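Local atomic coordinates of extracellular matrix-binding protein ebh (Staphylococcus aureus subsp. aureus, PDB entry 4KJM), a protein that probably acts as a surface adhesin that binds components of the host extracellular matrix. Residues D13-L18 with Y34-V38; Q21-D27 with L72-L78; A84-I89 with V119-A123; G91-L95 with T124-T128. All blocks are in the same frame, centred on the assembly; numbering follows the deposited sequence.

Contact 1: residues D13-L18 with Y34-V38; sequences DKSGTL and YNQAV. With ZN (zinc ion), chain E.
Two antiparallel helices of the FIVAR helical bundle face each other here, 14-18 and a middle turn of 28-44. The short segment axes run at 175° and come no closer than 11.9 Å, so side chains must fill the gap; Lys14 and Val38 have the nearest CA atoms, 7.3 Å apart. Tyr34 does most of the bridging. With chi1 t its ring reaches across to the first turn of 14-18, where OH lies 3.4 Å from Lys14 CA and 3.4 Å from Thr17 CB. Lys14, chi1 to chi3 all t, lays its chain along Val38, CD to CG1 3.7 Å, and carries NZ on to a salt bridge with Glu42. Asp13 precedes the helix; its OD2 pairs with Lys69 of helix 55-71, while OD1 binds a zinc ion at 1.9 Å. Thr17 OG1 turns back to Asp13 O, 3.0 Å. Leu18 (m, t) closes the other end: its CD2 sits at the edge of the Tyr34 ring, 3.8 Å from CE2, and 3.6 Å from Asn35 OD1.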
loop_
_atom_site.group_PDB
_atom_site.type_symbol
_atom_site.label_atom_id
_atom_site.label_comp_id
_atom_site.label_asym_id
_atom_site.label_seq_id
_atom_site.Cartn_x
_atom_site.Cartn_y
_atom_site.Cartn_z
ATOM N N ASP A 13 2.712 -7.093 -6.933
ATOM C CA ASP A 13 2.592 -5.793 -6.309
ATOM C C ASP A 13 3.910 -5.152 -5.877
ATOM O O ASP A 13 3.959 -4.067 -5.367
ATOM C CB ASP A 13 1.692 -5.870 -5.119
ATOM C CG ASP A 13 1.272 -4.539 -4.665
ATOM O OD1 ASP A 13 1.046 -3.732 -5.551
ATOM O OD2 ASP A 13 1.191 -4.326 -3.471
ATOM N N LYS A 14 4.948 -5.910 -6.107
ATOM C CA LYS A 14 6.306 -5.601 -5.840
ATOM C C LYS A 14 6.669 -4.181 -6.277
ATOM O O LYS A 14 7.110 -3.390 -5.499
ATOM C CB LYS A 14 7.136 -6.638 -6.566
ATOM C CG LYS A 14 8.629 -6.499 -6.533
ATOM C CD LYS A 14 9.215 -7.438 -7.573
ATOM C CE LYS A 14 10.646 -7.157 -7.979
ATOM N NZ LYS A 14 11.397 -8.418 -8.280
ATOM N N SER A 15 6.455 -3.873 -7.533
ATOM C CA SER A 15 7.008 -2.636 -8.023
ATOM C C SER A 15 6.320 -1.367 -7.398
ATOM O O SER A 15 7.002 -0.358 -7.129
ATOM C CB SER A 15 7.087 -2.660 -9.564
ATOM O OG SER A 15 5.816 -2.644 -10.144
ATOM N N GLY A 16 5.000 -1.398 -7.177
ATOM C CA GLY A 16 4.315 -0.289 -6.576
ATOM C C GLY A 16 4.717 -0.156 -5.072
ATOM O O GLY A 16 4.876 0.955 -4.524
ATOM N N THR A 17 4.954 -1.287 -4.437
ATOM C CA THR A 17 5.423 -1.265 -3.067
ATOM C C THR A 17 6.797 -0.629 -2.982
ATOM O O THR A 17 7.042 0.243 -2.119
ATOM C CB THR A 17 5.403 -2.678 -2.423
ATOM O OG1 THR A 17 4.076 -3.203 -2.452
ATOM C CG2 THR A 17 5.895 -2.595 -1.001
ATOM N N LEU A 18 7.683 -1.019 -3.886
ATOM C CA LEU A 18 9.042 -0.598 -3.808
ATOM C C LEU A 18 9.133 0.907 -4.106
ATOM O O LEU A 18 10.132 1.527 -3.803
ATOM C CB LEU A 18 9.900 -1.358 -4.797
ATOM C CG LEU A 18 10.176 -2.836 -4.517
ATOM C CD1 LEU A 18 11.123 -3.529 -5.541
ATOM C CD2 LEU A 18 10.643 -3.012 -3.113
ATOM N N TYR A 34 11.542 -7.572 3.074
ATOM C CA TYR A 34 10.507 -7.561 2.020
ATOM C C TYR A 34 11.135 -8.021 0.695
ATOM O O TYR A 34 10.577 -8.911 0.002
ATOM C CB TYR A 34 9.851 -6.187 1.891
ATOM C CG TYR A 34 8.879 -6.126 0.751
ATOM C CD1 TYR A 34 7.629 -6.767 0.854
ATOM C CD2 TYR A 34 9.166 -5.442 -0.412
ATOM C CE1 TYR A 34 6.707 -6.708 -0.193
ATOM C CE2 TYR A 34 8.284 -5.452 -1.496
ATOM C CZ TYR A 34 7.030 -6.003 -1.349
ATOM O OH TYR A 34 6.155 -6.038 -2.438
ATOM N N ASN A 35 12.275 -7.451 0.337
ATOM C CA ASN A 35 12.944 -7.886 -0.889
ATOM C C ASN A 35 13.257 -9.365 -0.902
ATOM O O ASN A 35 13.032 -10.036 -1.887
ATOM C CB ASN A 35 14.279 -7.146 -1.088
ATOM C CG ASN A 35 14.086 -5.685 -1.468
ATOM O OD1 ASN A 35 13.241 -5.380 -2.266
ATOM N ND2 ASN A 35 14.920 -4.810 -0.932
ATOM N N GLN A 36 13.778 -9.878 0.186
ATOM C CA GLN A 36 14.131 -11.309 0.253
ATOM C C GLN A 36 12.892 -12.215 0.136
ATOM O O GLN A 36 12.909 -13.215 -0.577
ATOM C CB GLN A 36 14.890 -11.534 1.562
ATOM C CG GLN A 36 16.241 -10.847 1.479
ATOM C CD GLN A 36 16.991 -10.746 2.807
ATOM O OE1 GLN A 36 17.860 -9.872 3.000
ATOM N NE2 GLN A 36 16.688 -11.654 3.712
ATOM N N ALA A 37 11.777 -11.806 0.775
ATOM C CA ALA A 37 10.501 -12.575 0.706
ATOM C C ALA A 37 9.950 -12.592 -0.727
ATOM O O ALA A 37 9.458 -13.636 -1.207
ATOM C CB ALA A 37 9.433 -11.975 1.648
ATOM N N VAL A 38 9.995 -11.417 -1.392
ATOM C CA VAL A 38 9.552 -11.319 -2.772
ATOM C C VAL A 38 10.414 -12.217 -3.691
ATOM O O VAL A 38 9.877 -12.940 -4.469
ATOM C CB VAL A 38 9.467 -9.867 -3.267
ATOM C CG1 VAL A 38 9.047 -9.858 -4.730
ATOM C CG2 VAL A 38 8.420 -9.094 -2.493
HETATM ZN ZN ZN E . 0.141 -2.055 -5.413
HETATM O O HOH W 1 0.743 -1.487 -3.821
HETATM O O HOH W 2 -0.448 -1.369 -7.623
HETATM O O HOH W 3 1.062 -0.372 -4.773
#

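Contact 2: residues Q21-D27 with L72-L78; sequences QNFLDAD and LNGTQNL. With NA (sodium ion), chain C.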
loop_
_atom_site.group_PDB
_atom_site.type_symbol
_atom_site.label_atom_id
_atom_site.label_comp_id
_atom_site.label_asym_id
_atom_site.label_seq_id
_atom_site.Cartn_x
_atom_site.Cartn_y
_atom_site.Cartn_z
ATOM N N GLN A 21 6.540 5.423 -0.300
ATOM C CA GLN A 21 7.296 6.050 0.784
ATOM C C GLN A 21 7.376 5.085 1.961
ATOM O O GLN A 21 8.369 5.031 2.703
ATOM C CB GLN A 21 6.586 7.363 1.179
ATOM C CG GLN A 21 7.225 8.185 2.301
ATOM C CD GLN A 21 6.955 7.611 3.671
ATOM O OE1 GLN A 21 5.858 7.126 3.959
ATOM N NE2 GLN A 21 7.909 7.769 4.560
ATOM N N ASN A 22 6.326 4.291 2.146
ATOM C CA ASN A 22 6.307 3.378 3.276
ATOM C C ASN A 22 7.389 2.327 3.194
ATOM O O ASN A 22 7.931 1.888 4.210
ATOM C CB ASN A 22 4.907 2.732 3.397
ATOM C CG ASN A 22 4.788 1.849 4.629
ATOM O OD1 ASN A 22 4.968 2.319 5.773
ATOM N ND2 ASN A 22 4.353 0.592 4.419
ATOM N N PHE A 23 7.751 1.942 1.988
ATOM C CA PHE A 23 8.942 1.062 1.776
ATOM C C PHE A 23 10.250 1.837 1.843
ATOM O O PHE A 23 11.188 1.461 2.554
ATOM C CB PHE A 23 8.842 0.364 0.447
ATOM C CG PHE A 23 10.076 -0.422 0.122
ATOM C CD1 PHE A 23 10.258 -1.694 0.627
ATOM C CD2 PHE A 23 11.056 0.139 -0.667
ATOM C CE1 PHE A 23 11.422 -2.379 0.319
ATOM C CE2 PHE A 23 12.240 -0.517 -0.927
ATOM C CZ PHE A 23 12.407 -1.791 -0.441
ATOM N N LEU A 24 10.308 2.912 1.063
ATOM C CA LEU A 24 11.554 3.642 0.836
ATOM C C LEU A 24 12.151 4.150 2.164
ATOM O O LEU A 24 13.328 4.100 2.333
ATOM C CB LEU A 24 11.365 4.777 -0.184
ATOM C CG LEU A 24 11.040 4.441 -1.672
ATOM C CD1 LEU A 24 10.594 5.687 -2.436
ATOM C CD2 LEU A 24 12.248 3.843 -2.267
ATOM N N ASP A 25 11.281 4.580 3.098
ATOM C CA ASP A 25 11.677 5.101 4.376
ATOM C C ASP A 25 11.589 4.055 5.520
ATOM O O ASP A 25 11.783 4.413 6.685
ATOM C CB ASP A 25 10.886 6.391 4.739
ATOM C CG ASP A 25 11.404 7.636 4.019
ATOM O OD1 ASP A 25 12.558 7.620 3.508
ATOM O OD2 ASP A 25 10.622 8.610 3.890
ATOM N N ALA A 26 11.246 2.795 5.199
ATOM C CA ALA A 26 11.279 1.756 6.203
ATOM C C ALA A 26 12.724 1.532 6.641
ATOM O O ALA A 26 13.637 1.824 5.901
ATOM C CB ALA A 26 10.682 0.475 5.656
ATOM N N ASP A 27 12.913 0.988 7.821
ATOM C CA ASP A 27 14.195 0.617 8.303
ATOM C C ASP A 27 14.825 -0.305 7.294
ATOM O O ASP A 27 14.146 -1.156 6.744
ATOM C CB ASP A 27 14.083 -0.170 9.610
ATOM C CG ASP A 27 13.408 0.618 10.731
ATOM O OD1 ASP A 27 13.385 1.853 10.712
ATOM O OD2 ASP A 27 12.904 -0.057 11.634
ATOM N N LEU A 72 6.800 -3.146 7.061
ATOM C CA LEU A 72 7.412 -1.900 6.562
ATOM C C LEU A 72 6.875 -0.722 7.324
ATOM O O LEU A 72 5.659 -0.631 7.607
ATOM C CB LEU A 72 7.113 -1.732 5.067
ATOM C CG LEU A 72 7.652 -2.832 4.170
ATOM C CD1 LEU A 72 7.135 -2.617 2.783
ATOM C CD2 LEU A 72 9.154 -2.737 4.116
ATOM N N ASN A 73 7.769 0.182 7.728
ATOM C CA ASN A 73 7.379 1.249 8.636
ATOM C C ASN A 73 7.816 2.650 8.245
ATOM O O ASN A 73 8.008 3.481 9.120
ATOM C CB ASN A 73 7.925 0.939 10.009
ATOM C CG ASN A 73 9.424 0.944 10.069
ATOM O OD1 ASN A 73 10.118 0.795 9.070
ATOM N ND2 ASN A 73 9.928 0.941 11.299
ATOM N N GLY A 74 7.997 2.908 6.953
ATOM C CA GLY A 74 8.260 4.220 6.455
ATOM C C GLY A 74 7.313 5.312 6.884
ATOM O O GLY A 74 7.742 6.431 7.208
ATOM N N THR A 75 6.018 5.023 6.909
ATOM C CA THR A 75 5.033 5.998 7.312
ATOM C C THR A 75 5.216 6.445 8.767
ATOM O O THR A 75 5.283 7.663 9.049
ATOM C CB THR A 75 3.617 5.426 7.126
ATOM O OG1 THR A 75 3.451 5.013 5.769
ATOM C CG2 THR A 75 2.600 6.443 7.405
ATOM N N GLN A 76 5.364 5.461 9.666
ATOM C CA GLN A 76 5.625 5.780 11.080
ATOM C C GLN A 76 6.973 6.469 11.250
ATOM O O GLN A 76 7.078 7.409 12.029
ATOM C CB GLN A 76 5.476 4.542 11.996
ATOM C CG GLN A 76 6.786 3.842 12.370
ATOM C CD GLN A 76 6.676 2.830 13.563
ATOM O OE1 GLN A 76 7.282 1.714 13.563
ATOM N NE2 GLN A 76 5.940 3.239 14.601
ATOM N N ASN A 77 7.982 6.062 10.489
ATOM C CA ASN A 77 9.294 6.760 10.543
ATOM C C ASN A 77 9.182 8.244 10.135
ATOM O O ASN A 77 9.820 9.134 10.708
ATOM C CB ASN A 77 10.324 6.052 9.671
ATOM C CG ASN A 77 10.884 4.820 10.334
ATOM O OD1 ASN A 77 10.677 4.655 11.524
ATOM N ND2 ASN A 77 11.588 3.936 9.560
ATOM N N LEU A 78 8.421 8.505 9.094
ATOM C CA LEU A 78 8.140 9.869 8.701
ATOM C C LEU A 78 7.416 10.636 9.780
ATOM O O LEU A 78 7.835 11.747 10.113
ATOM C CB LEU A 78 7.364 9.912 7.399
ATOM C CG LEU A 78 6.936 11.263 6.888
ATOM C CD1 LEU A 78 8.110 12.233 6.778
ATOM C CD2 LEU A 78 6.136 11.088 5.571
HETATM NA NA NA C . 3.414 -1.249 7.952
HETATM O O HOH W 4 3.165 -1.783 5.722
HETATM O O HOH W 5 3.329 1.140 7.768
HETATM O O HOH W 6 3.565 -0.800 10.384
#
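Residues 21-24 form one short helical turn, and the chain then extends through Ala26 and Asp27; the other segment leaves an extended Leu72 and starts helix 74-90 after Asn73. The backbones almost touch at Asn22 and Gly74, CA to CA 3.8 Å, where Gly74 N donates to Asn22 O at 2.9 Å. A CB on Gly74 would clash with the carbonyl oxygens of Gln21 and Asn22. Asn22 OD1 takes up Thr75 N and Thr75 OG1, each at 3.1 Å, and Gln21 NE2 reaches Gly74 O at 3.0 Å. Asn77 ND2 bonds Asp25 O (2.9 Å) and Asp27 OD1 (3.0 Å). Asn73 OD1 accepts from Asp27 N at 3.1 Å, and Asn73 ND2 donates to Asp27 OD2 at 3.2 Å. Leu72 CD2 packs on Phe23 CD1, 3.8 Å. Leu72 O binds sodium at 2.4 Å; the carbonyl oxygen of His70 is another ligand, and waters 4 and 5 of the ion hydrogen-bond the Asn22 amide. This largely hydrogen-bonded interdomain junction, with a small apolar patch at Leu72, ties the FIVAR bundle to the GA module's first helix.

Contact 3: residues A84-I89 with V119-A123; sequences AAITAI and VQHNA. With ZN (zinc ion), chain I; ZN (zinc ion), chain H.
This contact belongs to the three-helix bundle of the GA module, where the first and third helices, 74-90 and 113-127, run side by side in the same direction. Both segments are regular helix. Their axes approach to 8.8 Å at an angle of only 12°, and the register is set by Ala85 against Gln120, CA to CA 4.4 Å, and by Ile89 against Ala123, 6.0 Å, one turn further on. Small residues make the close approach possible: Ala85 CB lies 4.0 Å from Gln120 CB, and Ala88 CB, pointing toward the partner helix, is 3.9 Å from Gln120 CG. Gln120, the residue most covered, is extended with chi1 and chi2 both t, so that its OE1 ends 3.6 Å from Ala84 CB. On the buried flank, Ile89 (m, t) packs CG1 against Ala123 CB at 3.7 Å and CD1 against Val119 CG1 at 4.0 Å; Val119 has chi1 t. The CA-to-CB bond of His121 points away from segment 84-89, and its ring binds two zinc ions, one through ND1 at 2.3 Å and the other through NE2 at 2.4 Å. The middle helix, 97-108, completes the core: Ala107 meets Ala85, Leu103 meets Ile89 and Gln106 meets Val119, while Lys104 touches Ile86 and Lys100 NZ bonds the carbonyl oxygen of Ile89.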
loop_
_atom_site.group_PDB
_atom_site.type_symbol
_atom_site.label_atom_id
_atom_site.label_comp_id
_atom_site.label_asym_id
_atom_site.label_seq_id
_atom_site.Cartn_x
_atom_site.Cartn_y
_atom_site.Cartn_z
ATOM N N ALA A 84 9.936 14.818 15.893
ATOM C CA ALA A 84 11.268 15.202 16.357
ATOM C C ALA A 84 11.661 16.606 15.892
ATOM O O ALA A 84 12.302 17.377 16.651
ATOM C CB ALA A 84 12.312 14.167 15.964
ATOM N N ALA A 85 11.383 16.950 14.634
ATOM C CA ALA A 85 11.698 18.274 14.110
ATOM C C ALA A 85 10.904 19.335 14.859
ATOM O O ALA A 85 11.438 20.383 15.246
ATOM C CB ALA A 85 11.413 18.348 12.596
ATOM N N ILE A 86 9.633 19.051 15.074
ATOM C CA ILE A 86 8.714 20.004 15.766
ATOM C C ILE A 86 9.186 20.288 17.188
ATOM O O ILE A 86 9.239 21.434 17.661
ATOM C CB ILE A 86 7.288 19.434 15.812
ATOM C CG1 ILE A 86 6.721 19.351 14.379
ATOM C CG2 ILE A 86 6.390 20.258 16.734
ATOM C CD1 ILE A 86 6.564 20.660 13.667
ATOM N N THR A 87 9.514 19.209 17.877
ATOM C CA THR A 87 10.018 19.302 19.225
ATOM C C THR A 87 11.264 20.161 19.245
ATOM O O THR A 87 11.393 21.058 20.084
ATOM C CB THR A 87 10.314 17.912 19.797
ATOM O OG1 THR A 87 9.085 17.208 19.889
ATOM C CG2 THR A 87 10.918 17.997 21.170
ATOM N N ALA A 88 12.200 19.900 18.334
ATOM C CA ALA A 88 13.405 20.758 18.260
ATOM C C ALA A 88 13.073 22.243 18.005
ATOM O O ALA A 88 13.687 23.192 18.585
ATOM C CB ALA A 88 14.357 20.238 17.202
ATOM N N ILE A 89 12.139 22.467 17.095
ATOM C CA ILE A 89 11.779 23.815 16.739
ATOM C C ILE A 89 11.178 24.470 17.987
ATOM O O ILE A 89 11.514 25.600 18.342
ATOM C CB ILE A 89 10.794 23.825 15.584
ATOM C CG1 ILE A 89 11.514 23.397 14.273
ATOM C CG2 ILE A 89 10.156 25.194 15.413
ATOM C CD1 ILE A 89 10.544 22.817 13.262
ATOM N N VAL A 119 14.896 19.677 8.052
ATOM C CA VAL A 119 14.267 20.786 8.808
ATOM C C VAL A 119 14.800 20.869 10.246
ATOM O O VAL A 119 15.140 21.953 10.738
ATOM C CB VAL A 119 12.751 20.656 8.814
ATOM C CG1 VAL A 119 12.153 21.691 9.779
ATOM C CG2 VAL A 119 12.198 20.786 7.386
ATOM N N GLN A 120 14.834 19.738 10.951
ATOM C CA GLN A 120 15.391 19.728 12.285
ATOM C C GLN A 120 16.807 20.313 12.313
ATOM O O GLN A 120 17.150 21.121 13.171
ATOM C CB GLN A 120 15.424 18.316 12.834
ATOM C CG GLN A 120 15.959 18.306 14.258
ATOM C CD GLN A 120 15.733 16.982 14.948
ATOM O OE1 GLN A 120 14.938 16.166 14.516
ATOM N NE2 GLN A 120 16.403 16.794 16.041
ATOM N N HIS A 121 17.651 19.855 11.404
ATOM C CA HIS A 121 19.034 20.360 11.348
ATOM C C HIS A 121 19.086 21.870 11.082
ATOM O O HIS A 121 19.799 22.608 11.762
ATOM C CB HIS A 121 19.810 19.609 10.271
ATOM C CG HIS A 121 21.169 20.161 10.040
ATOM N ND1 HIS A 121 22.268 19.737 10.747
ATOM C CD2 HIS A 121 21.604 21.139 9.214
ATOM C CE1 HIS A 121 23.325 20.422 10.362
ATOM N NE2 HIS A 121 22.942 21.292 9.451
ATOM N N ASN A 122 18.296 22.321 10.099
ATOM C CA ASN A 122 18.220 23.752 9.772
ATOM C C ASN A 122 17.716 24.641 10.928
ATOM O O ASN A 122 18.270 25.730 11.184
ATOM C CB ASN A 122 17.413 23.964 8.497
ATOM C CG ASN A 122 18.092 23.324 7.289
ATOM O OD1 ASN A 122 19.298 22.997 7.331
ATOM N ND2 ASN A 122 17.340 23.097 6.249
ATOM N N ALA A 123 16.721 24.163 11.646
ATOM C CA ALA A 123 16.230 24.848 12.880
ATOM C C ALA A 123 17.293 25.013 13.943
ATOM O O ALA A 123 17.420 26.095 14.548
ATOM C CB ALA A 123 15.070 24.086 13.482
HETATM ZN ZN ZN I . 21.987 18.670 12.748
HETATM ZN ZN ZN H . 24.562 22.900 8.904
HETATM O O HOH W 7 23.928 24.050 7.387
HETATM O O HOH W 8 26.229 21.931 8.364
HETATM O O HOH W 9 26.388 21.888 9.412
HETATM O O HOH W 10 21.893 17.323 11.554
HETATM O O HOH W 11 23.193 17.480 11.673
#

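Contact 4: residues G91-L95 with T124-T128; sequences GASDL and TELNT. With ZN (zinc ion), chain M.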
loop_
_atom_site.group_PDB
_atom_site.type_symbol
_atom_site.label_atom_id
_atom_site.label_comp_id
_atom_site.label_asym_id
_atom_site.label_seq_id
_atom_site.Cartn_x
_atom_site.Cartn_y
_atom_site.Cartn_z
ATOM N N GLY A 91 11.809 23.779 21.121
ATOM C CA GLY A 91 12.847 24.015 22.112
ATOM C C GLY A 91 13.928 24.973 21.656
ATOM O O GLY A 91 14.877 25.194 22.372
ATOM N N ALA A 92 13.786 25.567 20.479
ATOM C CA ALA A 92 14.767 26.501 19.973
ATOM C C ALA A 92 14.459 27.938 20.464
ATOM O O ALA A 92 13.807 28.747 19.767
ATOM C CB ALA A 92 14.818 26.445 18.453
ATOM N N SER A 93 14.973 28.245 21.642
ATOM C CA SER A 93 14.629 29.465 22.367
ATOM C C SER A 93 15.004 30.776 21.705
ATOM O O SER A 93 14.482 31.828 22.105
ATOM C CB SER A 93 15.294 29.422 23.737
ATOM O OG SER A 93 16.698 29.333 23.577
ATOM N N ASP A 94 15.925 30.741 20.741
ATOM C CA ASP A 94 16.378 31.956 20.094
ATOM C C ASP A 94 15.591 32.314 18.841
ATOM O O ASP A 94 15.688 33.447 18.353
ATOM C CB ASP A 94 17.868 31.863 19.792
ATOM C CG ASP A 94 18.729 31.924 21.059
ATOM O OD1 ASP A 94 18.177 32.036 22.172
ATOM O OD2 ASP A 94 19.973 31.900 20.947
ATOM N N LEU A 95 14.796 31.372 18.339
ATOM C CA LEU A 95 13.993 31.609 17.135
ATOM C C LEU A 95 12.781 32.443 17.464
ATOM O O LEU A 95 12.195 32.284 18.520
ATOM C CB LEU A 95 13.559 30.286 16.502
ATOM C CG LEU A 95 14.708 29.335 16.141
ATOM C CD1 LEU A 95 14.153 28.086 15.451
ATOM C CD2 LEU A 95 15.710 30.004 15.223
ATOM N N THR A 124 18.056 23.941 14.154
ATOM C CA THR A 124 19.096 23.892 15.187
ATOM C C THR A 124 20.254 24.794 14.806
ATOM O O THR A 124 20.808 25.525 15.661
ATOM C CB THR A 124 19.605 22.445 15.360
ATOM O OG1 THR A 124 18.524 21.639 15.825
ATOM C CG2 THR A 124 20.743 22.361 16.404
ATOM N N GLU A 125 20.626 24.722 13.531
ATOM C CA GLU A 125 21.617 25.648 12.956
ATOM C C GLU A 125 21.183 27.113 13.080
ATOM O O GLU A 125 21.944 27.976 13.555
ATOM C CB GLU A 125 21.909 25.255 11.501
ATOM C CG GLU A 125 23.068 25.998 10.877
ATOM C CD GLU A 125 24.427 25.478 11.335
ATOM O OE1 GLU A 125 24.703 24.272 11.204
ATOM O OE2 GLU A 125 25.213 26.272 11.804
ATOM N N LEU A 126 19.962 27.419 12.715
ATOM C CA LEU A 126 19.490 28.795 12.814
ATOM C C LEU A 126 19.412 29.257 14.270
ATOM O O LEU A 126 19.684 30.405 14.592
ATOM C CB LEU A 126 18.115 28.925 12.141
ATOM C CG LEU A 126 17.461 30.287 12.033
ATOM C CD1 LEU A 126 18.332 31.261 11.226
ATOM C CD2 LEU A 126 16.066 30.140 11.395
ATOM N N ASN A 127 19.048 28.350 15.154
ATOM C CA ASN A 127 18.952 28.690 16.562
ATOM C C ASN A 127 20.268 29.039 17.192
ATOM O O ASN A 127 20.293 29.772 18.136
ATOM C CB ASN A 127 18.352 27.542 17.364
ATOM C CG ASN A 127 17.992 27.965 18.775
ATOM O OD1 ASN A 127 17.179 28.863 18.978
ATOM N ND2 ASN A 127 18.555 27.289 19.744
ATOM N N THR A 128 21.368 28.538 16.643
ATOM C CA THR A 128 22.694 28.742 17.247
ATOM C C THR A 128 23.571 29.780 16.522
ATOM O O THR A 128 23.179 30.310 15.469
ATOM C CB THR A 128 23.407 27.373 17.390
ATOM O OG1 THR A 128 23.543 26.736 16.122
ATOM C CG2 THR A 128 22.580 26.445 18.260
HETATM ZN ZN ZN M . 20.536 31.885 23.112
HETATM O O HOH W 12 17.448 27.252 22.460
HETATM O O HOH W 13 21.815 30.695 22.137
HETATM O O HOH W 14 20.225 30.898 24.819
#
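Asn127 dominates this contact, and its rotamer explains why. With chi1 at -169° and chi2 at 60°, the amide extends from the last turn of the helix to the bend at 91-95, where Ala92 is the centre of an inverse gamma turn and also begins a type I beta turn ending at Leu95. Asn127 OD1 accepts from Asp94 N at 2.9 Å and lies 3.4 Å from Ala92 CB. On the other side of the same amide, Asn127 ND2 gives a hydrogen bond to water 12 at 2.9 Å, and that water also accepts from Ser93 N at 2.8 Å, so direct and water-mediated bonds together hold the turn; Lys100 NZ adds a bond to Ala92 O. Asp94, chi1 m, directs its carboxylate to a zinc ion, OD1 at 2.5 Å and OD2 at 2.2 Å, with waters 13 and 14 as further ligands. Leu95 (m, t) brings CD2 to 3.6 Å from CG of Leu126, whose own side chain is t, p. Glu125 OE2 is a ligand of a different zinc ion. Leu95 also packs on Leu103 and Lys100, and Leu126 touches Gln99. The turn thus lies between helices 74-90 and 97-108, against the C-terminal end of helix 113-127.

The four contacts follow the length of an elongated, all-helical chain. Contact 1 lies in the FIVAR bundle, contact 2 near the middle of the molecule, and contacts 3 and 4 in the GA module. Contacts 1 and 2 have centres 14 Å apart and meet chiefly at Phe23, whose CZ is 3.4 Å from Leu18 CD2 and whose CE1 is 3.9 Å from Tyr34 CD2. Helix 74-90 carries the chain from contact 2 to contact 3, 19 Å between centres. Contacts 3 and 4 use successive parts of helix 113-127. Their centres are 9 Å apart, and they touch at Ala123 O and Leu95 CD1, 3.9 Å. Contacts 1 and 4 have centres 41 Å apart. A sodium ion is bound at contact 2, and contacts 1, 3 and 4 each carry zinc ligands.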